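Acyl-CoA dehydrogenase family protein (Porphyromonas gingivalis, PDB 2OKU) is probably a flavin-dependent acyl-CoA dehydrogenase, represented here by its helical C-terminal domain. Local coordinates at residues Leu60-His74 with Glu105-Pro118. Numbering follows the deposited sequence.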
ATOM      1  N   LEU A  60     -26.127   3.547 -11.707  1.00 25.53           N
ATOM      2  CA  LEU A  60     -24.845   2.963 -12.081  1.00 25.32           C
ATOM      3  C   LEU A  60     -23.732   3.548 -11.224  1.00 24.72           C
ATOM      4  O   LEU A  60     -22.891   2.815 -10.726  1.00 23.60           O
ATOM      5  CB  LEU A  60     -24.540   3.196 -13.558  1.00 25.23           C
ATOM      6  CG  LEU A  60     -23.253   2.528 -14.087  1.00 25.32           C
ATOM      7  CD1 LEU A  60     -23.327   0.991 -14.031  1.00 23.80           C
ATOM      8  CD2 LEU A  60     -22.995   2.984 -15.494  1.00 25.10           C
ATOM      9  N   LEU A  61     -23.725   4.871 -11.052  1.00 24.55           N
ATOM     10  CA  LEU A  61     -22.668   5.510 -10.254  1.00 24.67           C
ATOM     11  C   LEU A  61     -22.712   4.999  -8.839  1.00 23.78           C
ATOM     12  O   LEU A  61     -21.705   4.698  -8.266  1.00 23.64           O
ATOM     13  CB  LEU A  61     -22.800   7.044 -10.263  1.00 24.50           C
ATOM     14  CG  LEU A  61     -21.773   7.825  -9.430  1.00 25.85           C
ATOM     15  CD1 LEU A  61     -20.331   7.494  -9.881  1.00 25.47           C
ATOM     16  CD2 LEU A  61     -22.033   9.339  -9.529  1.00 25.99           C
ATOM     17  N   ASP A  62     -23.903   4.922  -8.256  1.00 24.06           N
ATOM     18  CA  ASP A  62     -24.050   4.411  -6.913  1.00 24.29           C
ATOM     19  C   ASP A  62     -23.558   2.965  -6.793  1.00 23.84           C
ATOM     20  O   ASP A  62     -22.910   2.582  -5.812  1.00 24.32           O
ATOM     21  CB  ASP A  62     -25.526   4.489  -6.499  1.00 25.47           C
ATOM     22  CG  ASP A  62     -26.016   5.910  -6.365  1.00 30.29           C
ATOM     23  OD1 ASP A  62     -25.180   6.848  -6.258  1.00 36.53           O
ATOM     24  OD2 ASP A  62     -27.252   6.100  -6.384  1.00 36.29           O
ATOM     25  N   PHE A  63     -23.877   2.153  -7.796  1.00 23.50           N
ATOM     26  CA  PHE A  63     -23.467   0.735  -7.809  1.00 22.57           C
ATOM     27  C   PHE A  63     -21.929   0.571  -7.907  1.00 21.70           C
ATOM     28  O   PHE A  63     -21.340  -0.305  -7.268  1.00 21.90           O
ATOM     29  CB  PHE A  63     -24.152   0.029  -8.978  1.00 22.48           C
ATOM     30  CG  PHE A  63     -23.754  -1.384  -9.136  1.00 22.78           C
ATOM     31  CD1 PHE A  63     -24.180  -2.351  -8.228  1.00 23.13           C
ATOM     32  CD2 PHE A  63     -22.943  -1.768 -10.203  1.00 23.03           C
ATOM     33  CE1 PHE A  63     -23.791  -3.690  -8.382  1.00 24.88           C
ATOM     34  CE2 PHE A  63     -22.540  -3.093 -10.361  1.00 23.36           C
ATOM     35  CZ  PHE A  63     -22.964  -4.061  -9.458  1.00 23.98           C
ATOM     36  N   GLN A  64     -21.308   1.412  -8.731  1.00 20.98           N
ATOM     37  CA  GLN A  64     -19.874   1.353  -9.008  1.00 20.65           C
ATOM     38  C   GLN A  64     -19.044   2.217  -8.082  1.00 20.99           C
ATOM     39  O   GLN A  64     -17.813   2.214  -8.172  1.00 20.60           O
ATOM     40  CB  GLN A  64     -19.600   1.785 -10.448  1.00 20.19           C
ATOM     41  CG  GLN A  64     -20.307   0.990 -11.556  1.00 19.85           C
ATOM     42  CD  GLN A  64     -19.903  -0.476 -11.643  1.00 20.59           C
ATOM     43  OE1 GLN A  64     -19.451  -1.075 -10.663  1.00 20.35           O
ATOM     44  NE2 GLN A  64     -20.110  -1.079 -12.823  1.00 22.19           N
ATOM     45  N   ALA A  65     -19.695   2.962  -7.191  1.00 20.86           N
ATOM     46  CA  ALA A  65     -18.984   3.920  -6.313  1.00 21.06           C
ATOM     47  C   ALA A  65     -17.792   3.357  -5.562  1.00 21.43           C
ATOM     48  O   ALA A  65     -16.695   3.921  -5.627  1.00 20.66           O
ATOM     49  CB  ALA A  65     -19.967   4.616  -5.318  1.00 20.48           C
ATOM     50  N   ARG A  66     -17.985   2.257  -4.845  1.00 21.55           N
ATOM     51  CA  ARG A  66     -16.907   1.663  -4.077  1.00 23.64           C
ATOM     52  C   ARG A  66     -15.751   1.208  -4.986  1.00 21.57           C
ATOM     53  O   ARG A  66     -14.588   1.360  -4.619  1.00 20.42           O
ATOM     54  CB  ARG A  66     -17.407   0.503  -3.262  1.00 24.88           C
ATOM     55  CG  ARG A  66     -16.351  -0.162  -2.461  1.00 28.51           C
ATOM     56  CD  ARG A  66     -16.872  -1.414  -1.800  1.00 32.64           C
ATOM     57  NE  ARG A  66     -17.846  -1.147  -0.745  1.00 40.24           N
ATOM     58  CZ  ARG A  66     -18.318  -2.096   0.065  1.00 43.52           C
ATOM     59  NH1 ARG A  66     -17.891  -3.355  -0.080  1.00 46.79           N
ATOM     60  NH2 ARG A  66     -19.197  -1.796   1.028  1.00 43.96           N
ATOM     61  N   ARG A  67     -16.063   0.680  -6.172  1.00 20.60           N
ATOM     62  CA  ARG A  67     -14.998   0.311  -7.139  1.00 21.61           C
ATOM     63  C   ARG A  67     -14.193   1.522  -7.646  1.00 20.41           C
ATOM     64  O   ARG A  67     -12.973   1.435  -7.840  1.00 20.50           O
ATOM     65  CB  ARG A  67     -15.587  -0.458  -8.323  1.00 21.02           C
ATOM     66  CG  ARG A  67     -15.959  -1.847  -7.953  1.00 22.34           C
ATOM     67  CD  ARG A  67     -16.638  -2.562  -9.105  1.00 24.56           C
ATOM     68  NE  ARG A  67     -17.199  -3.732  -8.538  1.00 28.57           N
ATOM     69  CZ  ARG A  67     -18.476  -3.918  -8.179  1.00 25.27           C
ATOM     70  NH1 ARG A  67     -19.450  -3.057  -8.398  1.00 25.20           N
ATOM     71  NH2 ARG A  67     -18.759  -5.041  -7.617  1.00 26.03           N
ATOM     72  N   LEU A  68     -14.867   2.650  -7.833  1.00 20.54           N
ATOM     73  CA  LEU A  68     -14.171   3.869  -8.248  1.00 20.41           C
ATOM     74  C   LEU A  68     -13.284   4.389  -7.122  1.00 19.41           C
ATOM     75  O   LEU A  68     -12.187   4.869  -7.394  1.00 20.59           O
ATOM     76  CB  LEU A  68     -15.159   4.922  -8.697  1.00 20.41           C
ATOM     77  CG  LEU A  68     -16.000   4.562  -9.938  1.00 20.75           C
ATOM     78  CD1 LEU A  68     -16.944   5.727 -10.246  1.00 21.37           C
ATOM     79  CD2 LEU A  68     -15.111   4.192 -11.147  1.00 21.96           C
ATOM     80  N   VAL A  69     -13.762   4.302  -5.875  1.00 19.36           N
ATOM     81  CA  VAL A  69     -12.921   4.583  -4.711  1.00 19.10           C
ATOM     82  C   VAL A  69     -11.668   3.669  -4.705  1.00 19.26           C
ATOM     83  O   VAL A  69     -10.533   4.153  -4.624  1.00 19.20           O
ATOM     84  CB  VAL A  69     -13.674   4.449  -3.376  1.00 18.43           C
ATOM     85  CG1 VAL A  69     -12.679   4.593  -2.203  1.00 18.53           C
ATOM     86  CG2 VAL A  69     -14.834   5.452  -3.254  1.00 17.29           C
ATOM     87  N   GLU A  70     -11.872   2.358  -4.816  1.00 19.74           N
ATOM     88  CA  GLU A  70     -10.771   1.410  -4.850  1.00 21.07           C
ATOM     89  C   GLU A  70      -9.773   1.681  -5.976  1.00 19.85           C
ATOM     90  O   GLU A  70      -8.565   1.627  -5.763  1.00 19.27           O
ATOM     91  CB  GLU A  70     -11.294  -0.002  -4.994  1.00 22.02           C
ATOM     92  CG  GLU A  70     -12.024  -0.502  -3.786  1.00 25.25           C
ATOM     93  CD  GLU A  70     -12.562  -1.908  -4.050  1.00 28.72           C
ATOM     94  OE1 GLU A  70     -11.755  -2.774  -4.539  1.00 34.75           O
ATOM     95  OE2 GLU A  70     -13.762  -2.117  -3.781  1.00 36.68           O
HETATM   96  N   MSE A  71     -10.303   1.971  -7.164  1.00 19.78           N
HETATM   97  CA  MSE A  71      -9.495   2.263  -8.333  1.00 20.20           C
HETATM   98  C   MSE A  71      -8.556   3.436  -8.021  1.00 19.80           C
HETATM   99  O   MSE A  71      -7.352   3.420  -8.334  1.00 20.77           O
HETATM  100  CB  MSE A  71     -10.420   2.593  -9.513  1.00 20.45           C
HETATM  101  CG  MSE A  71      -9.713   2.727 -10.829  1.00 22.68           C
HETATM  102 SE   MSE A  71      -9.287   0.901 -11.517  1.00 29.99          SE
HETATM  103  CE  MSE A  71      -8.366   1.519 -13.175  1.00 23.72           C
ATOM    104  N   THR A  72      -9.105   4.449  -7.359  1.00 18.62           N
ATOM    105  CA  THR A  72      -8.329   5.592  -6.940  1.00 18.24           C
ATOM    106  C   THR A  72      -7.309   5.257  -5.850  1.00 18.12           C
ATOM    107  O   THR A  72      -6.159   5.726  -5.917  1.00 18.16           O
ATOM    108  CB  THR A  72      -9.274   6.754  -6.479  1.00 18.69           C
ATOM    109  OG1 THR A  72     -10.182   7.087  -7.553  1.00 19.79           O
ATOM    110  CG2 THR A  72      -8.446   7.980  -6.099  1.00 18.53           C
ATOM    111  N   ALA A  73      -7.744   4.508  -4.838  1.00 18.17           N
ATOM    112  CA  ALA A  73      -6.909   4.079  -3.722  1.00 18.63           C
ATOM    113  C   ALA A  73      -5.628   3.388  -4.215  1.00 18.75           C
ATOM    114  O   ALA A  73      -4.520   3.648  -3.711  1.00 19.43           O
ATOM    115  CB  ALA A  73      -7.705   3.141  -2.772  1.00 19.27           C
ATOM    116  N   HIS A  74      -5.745   2.519  -5.217  1.00 18.68           N
ATOM    117  CA  HIS A  74      -4.552   1.827  -5.731  1.00 18.94           C
ATOM    118  C   HIS A  74      -3.494   2.819  -6.228  1.00 19.51           C
ATOM    119  O   HIS A  74      -2.288   2.672  -5.929  1.00 19.58           O
ATOM    120  CB  HIS A  74      -4.914   0.787  -6.805  1.00 18.68           C
ATOM    121  CG  HIS A  74      -5.716  -0.343  -6.266  1.00 18.24           C
ATOM    122  ND1 HIS A  74      -5.255  -1.147  -5.248  1.00 17.81           N
ATOM    123  CD2 HIS A  74      -6.961  -0.776  -6.562  1.00 19.99           C
ATOM    124  CE1 HIS A  74      -6.201  -2.013  -4.921  1.00 18.91           C
ATOM    125  NE2 HIS A  74      -7.233  -1.832  -5.730  1.00 18.20           N
ATOM    126  N   GLU A 105      -5.077  -5.331  -9.296  1.00 18.36           N
ATOM    127  CA  GLU A 105      -6.382  -5.002  -8.766  1.00 18.60           C
ATOM    128  C   GLU A 105      -7.085  -3.947  -9.592  1.00 18.03           C
ATOM    129  O   GLU A 105      -8.284  -4.077  -9.831  1.00 18.60           O
ATOM    130  CB  GLU A 105      -6.301  -4.619  -7.276  1.00 18.80           C
ATOM    131  CG  GLU A 105      -5.817  -5.733  -6.327  1.00 20.80           C
ATOM    132  CD  GLU A 105      -6.663  -6.996  -6.443  1.00 23.88           C
ATOM    133  OE1 GLU A 105      -7.872  -6.912  -6.262  1.00 23.31           O
ATOM    134  OE2 GLU A 105      -6.120  -8.051  -6.779  1.00 26.19           O
ATOM    135  N   GLN A 106      -6.348  -2.956 -10.100  1.00 17.77           N
ATOM    136  CA  GLN A 106      -6.915  -1.964 -10.994  1.00 18.96           C
ATOM    137  C   GLN A 106      -7.448  -2.618 -12.286  1.00 18.44           C
ATOM    138  O   GLN A 106      -8.483  -2.236 -12.805  1.00 17.51           O
ATOM    139  CB  GLN A 106      -5.895  -0.899 -11.369  1.00 18.84           C
ATOM    140  CG  GLN A 106      -5.753   0.241 -10.375  1.00 19.69           C
ATOM    141  CD  GLN A 106      -5.212   1.495 -11.050  1.00 21.43           C
ATOM    142  OE1 GLN A 106      -4.431   1.413 -12.011  1.00 20.10           O
ATOM    143  NE2 GLN A 106      -5.613   2.668 -10.541  1.00 19.04           N
ATOM    144  N   GLU A 107      -6.723  -3.606 -12.791  1.00 19.00           N
ATOM    145  CA  GLU A 107      -7.113  -4.267 -14.022  1.00 19.08           C
ATOM    146  C   GLU A 107      -8.437  -5.039 -13.831  1.00 18.47           C
ATOM    147  O   GLU A 107      -9.323  -4.967 -14.659  1.00 19.47           O
ATOM    148  CB  GLU A 107      -5.999  -5.195 -14.493  1.00 19.24           C
ATOM    149  CG  GLU A 107      -6.286  -5.971 -15.756  1.00 20.78           C
ATOM    150  CD  GLU A 107      -6.807  -5.170 -16.949  1.00 25.09           C
ATOM    151  OE1 GLU A 107      -6.306  -4.057 -17.212  1.00 22.79           O
ATOM    152  OE2 GLU A 107      -7.692  -5.695 -17.672  1.00 26.65           O
ATOM    153  N   LYS A 108      -8.567  -5.728 -12.709  1.00 19.32           N
ATOM    154  CA  LYS A 108      -9.795  -6.465 -12.380  1.00 20.24           C
ATOM    155  C   LYS A 108     -11.012  -5.508 -12.308  1.00 19.00           C
ATOM    156  O   LYS A 108     -12.084  -5.770 -12.871  1.00 18.06           O
ATOM    157  CB  LYS A 108      -9.625  -7.194 -11.046  1.00 21.16           C
ATOM    158  CG  LYS A 108      -8.656  -8.409 -11.038  1.00 22.28           C
ATOM    159  CD  LYS A 108      -8.500  -8.836  -9.575  1.00 24.53           C
ATOM    160  CE  LYS A 108      -7.490  -9.897  -9.376  1.00 27.27           C
ATOM    161  NZ  LYS A 108      -7.393 -10.299  -7.943  1.00 28.39           N
ATOM    162  N   ILE A 109     -10.802  -4.373 -11.662  1.00 18.85           N
ATOM    163  CA  ILE A 109     -11.848  -3.363 -11.528  1.00 19.05           C
ATOM    164  C   ILE A 109     -12.188  -2.775 -12.892  1.00 19.03           C
ATOM    165  O   ILE A 109     -13.349  -2.722 -13.275  1.00 18.42           O
ATOM    166  CB  ILE A 109     -11.477  -2.219 -10.566  1.00 17.84           C
ATOM    167  CG1 ILE A 109     -11.245  -2.721  -9.132  1.00 19.01           C
ATOM    168  CG2 ILE A 109     -12.597  -1.128 -10.612  1.00 19.33           C
ATOM    169  CD1 ILE A 109     -10.480  -1.738  -8.199  1.00 20.26           C
ATOM    170  N   ASP A 110     -11.173  -2.321 -13.624  1.00 19.49           N
ATOM    171  CA  ASP A 110     -11.390  -1.724 -14.950  1.00 19.62           C
ATOM    172  C   ASP A 110     -12.178  -2.663 -15.909  1.00 19.53           C
ATOM    173  O   ASP A 110     -13.132  -2.245 -16.541  1.00 19.67           O
ATOM    174  CB  ASP A 110     -10.034  -1.373 -15.572  1.00 20.09           C
ATOM    175  CG  ASP A 110     -10.183  -0.568 -16.829  1.00 21.54           C
ATOM    176  OD1 ASP A 110     -10.500   0.612 -16.722  1.00 23.24           O
ATOM    177  OD2 ASP A 110      -9.978  -1.131 -17.912  1.00 22.12           O
ATOM    178  N   SER A 111     -11.757  -3.919 -15.980  1.00 20.02           N
ATOM    179  CA  SER A 111     -12.399  -4.959 -16.795  1.00 20.78           C
ATOM    180  C   SER A 111     -13.879  -5.180 -16.403  1.00 20.96           C
ATOM    181  O   SER A 111     -14.771  -5.154 -17.252  1.00 20.18           O
ATOM    182  CB  SER A 111     -11.578  -6.246 -16.692  1.00 21.32           C
ATOM    183  OG  SER A 111     -12.188  -7.295 -17.429  1.00 27.84           O
ATOM    184  N   TYR A 112     -14.116  -5.344 -15.106  1.00 20.50           N
ATOM    185  CA  TYR A 112     -15.461  -5.518 -14.581  1.00 20.37           C
ATOM    186  C   TYR A 112     -16.375  -4.350 -14.886  1.00 19.78           C
ATOM    187  O   TYR A 112     -17.461  -4.535 -15.417  1.00 19.25           O
ATOM    188  CB  TYR A 112     -15.447  -5.775 -13.062  1.00 20.95           C
ATOM    189  CG  TYR A 112     -16.880  -5.846 -12.519  1.00 20.61           C
ATOM    190  CD1 TYR A 112     -17.578  -7.047 -12.538  1.00 21.16           C
ATOM    191  CD2 TYR A 112     -17.508  -4.725 -12.035  1.00 21.11           C
ATOM    192  CE1 TYR A 112     -18.894  -7.132 -12.069  1.00 23.46           C
ATOM    193  CE2 TYR A 112     -18.825  -4.788 -11.544  1.00 21.50           C
ATOM    194  CZ  TYR A 112     -19.502  -6.010 -11.574  1.00 23.06           C
ATOM    195  OH  TYR A 112     -20.792  -6.095 -11.104  1.00 22.79           O
ATOM    196  N   VAL A 113     -15.932  -3.142 -14.542  1.00 20.32           N
ATOM    197  CA  VAL A 113     -16.740  -1.936 -14.730  1.00 20.37           C
ATOM    198  C   VAL A 113     -17.051  -1.667 -16.200  1.00 21.23           C
ATOM    199  O   VAL A 113     -18.194  -1.309 -16.556  1.00 21.35           O
ATOM    200  CB  VAL A 113     -16.078  -0.714 -14.060  1.00 19.37           C
ATOM    201  CG1 VAL A 113     -16.807   0.599 -14.424  1.00 19.19           C
ATOM    202  CG2 VAL A 113     -16.024  -0.947 -12.541  1.00 19.23           C
ATOM    203  N   ARG A 114     -16.051  -1.859 -17.052  1.00 21.83           N
ATOM    204  CA  ARG A 114     -16.224  -1.649 -18.487  1.00 22.60           C
ATOM    205  C   ARG A 114     -17.094  -2.716 -19.176  1.00 23.16           C
ATOM    206  O   ARG A 114     -17.723  -2.430 -20.194  1.00 25.03           O
ATOM    207  CB  ARG A 114     -14.853  -1.511 -19.159  1.00 22.61           C
ATOM    208  CG  ARG A 114     -14.191  -0.161 -18.808  1.00 21.89           C
ATOM    209  CD  ARG A 114     -12.828   0.002 -19.474  1.00 23.10           C
ATOM    210  NE  ARG A 114     -12.183   1.234 -19.016  1.00 20.90           N
ATOM    211  CZ  ARG A 114     -12.408   2.432 -19.545  1.00 23.52           C
ATOM    212  NH1 ARG A 114     -13.236   2.563 -20.571  1.00 23.88           N
ATOM    213  NH2 ARG A 114     -11.777   3.496 -19.072  1.00 22.19           N
ATOM    214  N   ALA A 115     -17.126  -3.921 -18.627  1.00 24.15           N
ATOM    215  CA  ALA A 115     -17.944  -5.013 -19.176  1.00 24.38           C
ATOM    216  C   ALA A 115     -19.369  -5.009 -18.613  1.00 25.14           C
ATOM    217  O   ALA A 115     -20.245  -5.700 -19.118  1.00 24.34           O
ATOM    218  CB  ALA A 115     -17.291  -6.335 -18.930  1.00 24.31           C
ATOM    219  N   PHE A 116     -19.603  -4.229 -17.567  1.00 25.32           N
ATOM    220  CA  PHE A 116     -20.869  -4.290 -16.849  1.00 26.09           C
ATOM    221  C   PHE A 116     -21.995  -3.668 -17.673  1.00 26.64           C
ATOM    222  O   PHE A 116     -21.867  -2.569 -18.176  1.00 27.05           O
ATOM    223  CB  PHE A 116     -20.745  -3.595 -15.485  1.00 24.89           C
ATOM    224  CG  PHE A 116     -21.974  -3.710 -14.640  1.00 24.70           C
ATOM    225  CD1 PHE A 116     -22.254  -4.888 -13.966  1.00 25.01           C
ATOM    226  CD2 PHE A 116     -22.865  -2.652 -14.530  1.00 23.46           C
ATOM    227  CE1 PHE A 116     -23.422  -5.015 -13.182  1.00 24.88           C
ATOM    228  CE2 PHE A 116     -24.029  -2.769 -13.738  1.00 23.88           C
ATOM    229  CZ  PHE A 116     -24.299  -3.953 -13.072  1.00 23.79           C
ATOM    230  N   ARG A 117     -23.102  -4.379 -17.816  1.00 27.83           N
ATOM    231  CA  ARG A 117     -24.259  -3.834 -18.535  1.00 28.72           C
ATOM    232  C   ARG A 117     -25.198  -3.161 -17.528  1.00 28.51           C
ATOM    233  O   ARG A 117     -25.675  -3.823 -16.605  1.00 27.67           O
ATOM    234  CB  ARG A 117     -24.988  -4.952 -19.278  1.00 29.76           C
ATOM    235  CG  ARG A 117     -24.092  -5.862 -20.150  1.00 31.56           C
ATOM    236  CD  ARG A 117     -24.932  -6.812 -21.037  1.00 34.33           C
ATOM    237  NE  ARG A 117     -26.073  -6.092 -21.625  1.00 40.47           N
ATOM    238  CZ  ARG A 117     -27.349  -6.188 -21.232  1.00 42.51           C
ATOM    239  NH1 ARG A 117     -27.715  -7.022 -20.246  1.00 44.03           N
ATOM    240  NH2 ARG A 117     -28.278  -5.454 -21.845  1.00 41.82           N
ATOM    241  N   PRO A 118     -25.452  -1.846 -17.674  1.00 28.53           N
ATOM    242  CA  PRO A 118     -26.305  -1.082 -16.751  1.00 28.63           C
ATOM    243  C   PRO A 118     -27.727  -1.649 -16.579  1.00 28.63           C
ATOM    244  O   PRO A 118     -28.318  -1.522 -15.504  1.00 27.43           O
ATOM    245  CB  PRO A 118     -26.344   0.296 -17.396  1.00 29.12           C
ATOM    246  CG  PRO A 118     -25.019   0.389 -18.061  1.00 29.83           C
ATOM    247  CD  PRO A 118     -24.868  -0.956 -18.693  1.00 29.36           C
TER
HETATM  248  O   HOH W   1     -20.167   0.135 -15.422  1.00 23.56           O
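Phe63 and Phe116 form an offset stack, centroids 4.7 Å apart and planes inclined by 24°, in which CE2 of Phe63 lies over one face of the Phe116 ring near its rim. The edge of the Phe116 ring meets CD1 of Leu60, and the hydroxyl of Tyr112 sits in plane at the edge of Phe63. Arg67 runs out extended from CG to NE, which brings its guanidinium against Tyr112: CE2 of the tyrosine lies 3.4 Å above the centre of the guanidinium plane. NH1 of the same group is over a face of Phe63, near the rim, and also donates to OE1 of Gln64 at 3.0 Å, so the guanidinium rests on Tyr112 by a face while NH1 is tied to an amide oxygen one turn earlier in its own helix.

Between the roughly antiparallel helices, Ile109 is a knob in a hole formed by Arg67, Glu70, Met71 and His74, its CD1 3.7 Å from CB in the aliphatic part of Glu70. Selenomethionine Met71 bends at chi2 (77°) and lays SE 3.9 Å from CB of Ile109, while CB of Glu105 covers a face of the His74 imidazole, whose ND1 is hydrogen-bonded to OH of Tyr98 of the second subunit.

Among polar links, Gln106 NE2 donates to the backbone O of Met71 at 2.9 Å, with that oxygen in its amide plane, and is also hydrogen-bonded to O of Met41. A water joins Gln64 NE2 to Val113 O. Both amides thus serve backbone carbonyls in a mixed interface, and Gln106 links helix 92-115 to both 58-87 and 32-53 in this all-helical C-terminal domain of the acyl-CoA dehydrogenase family.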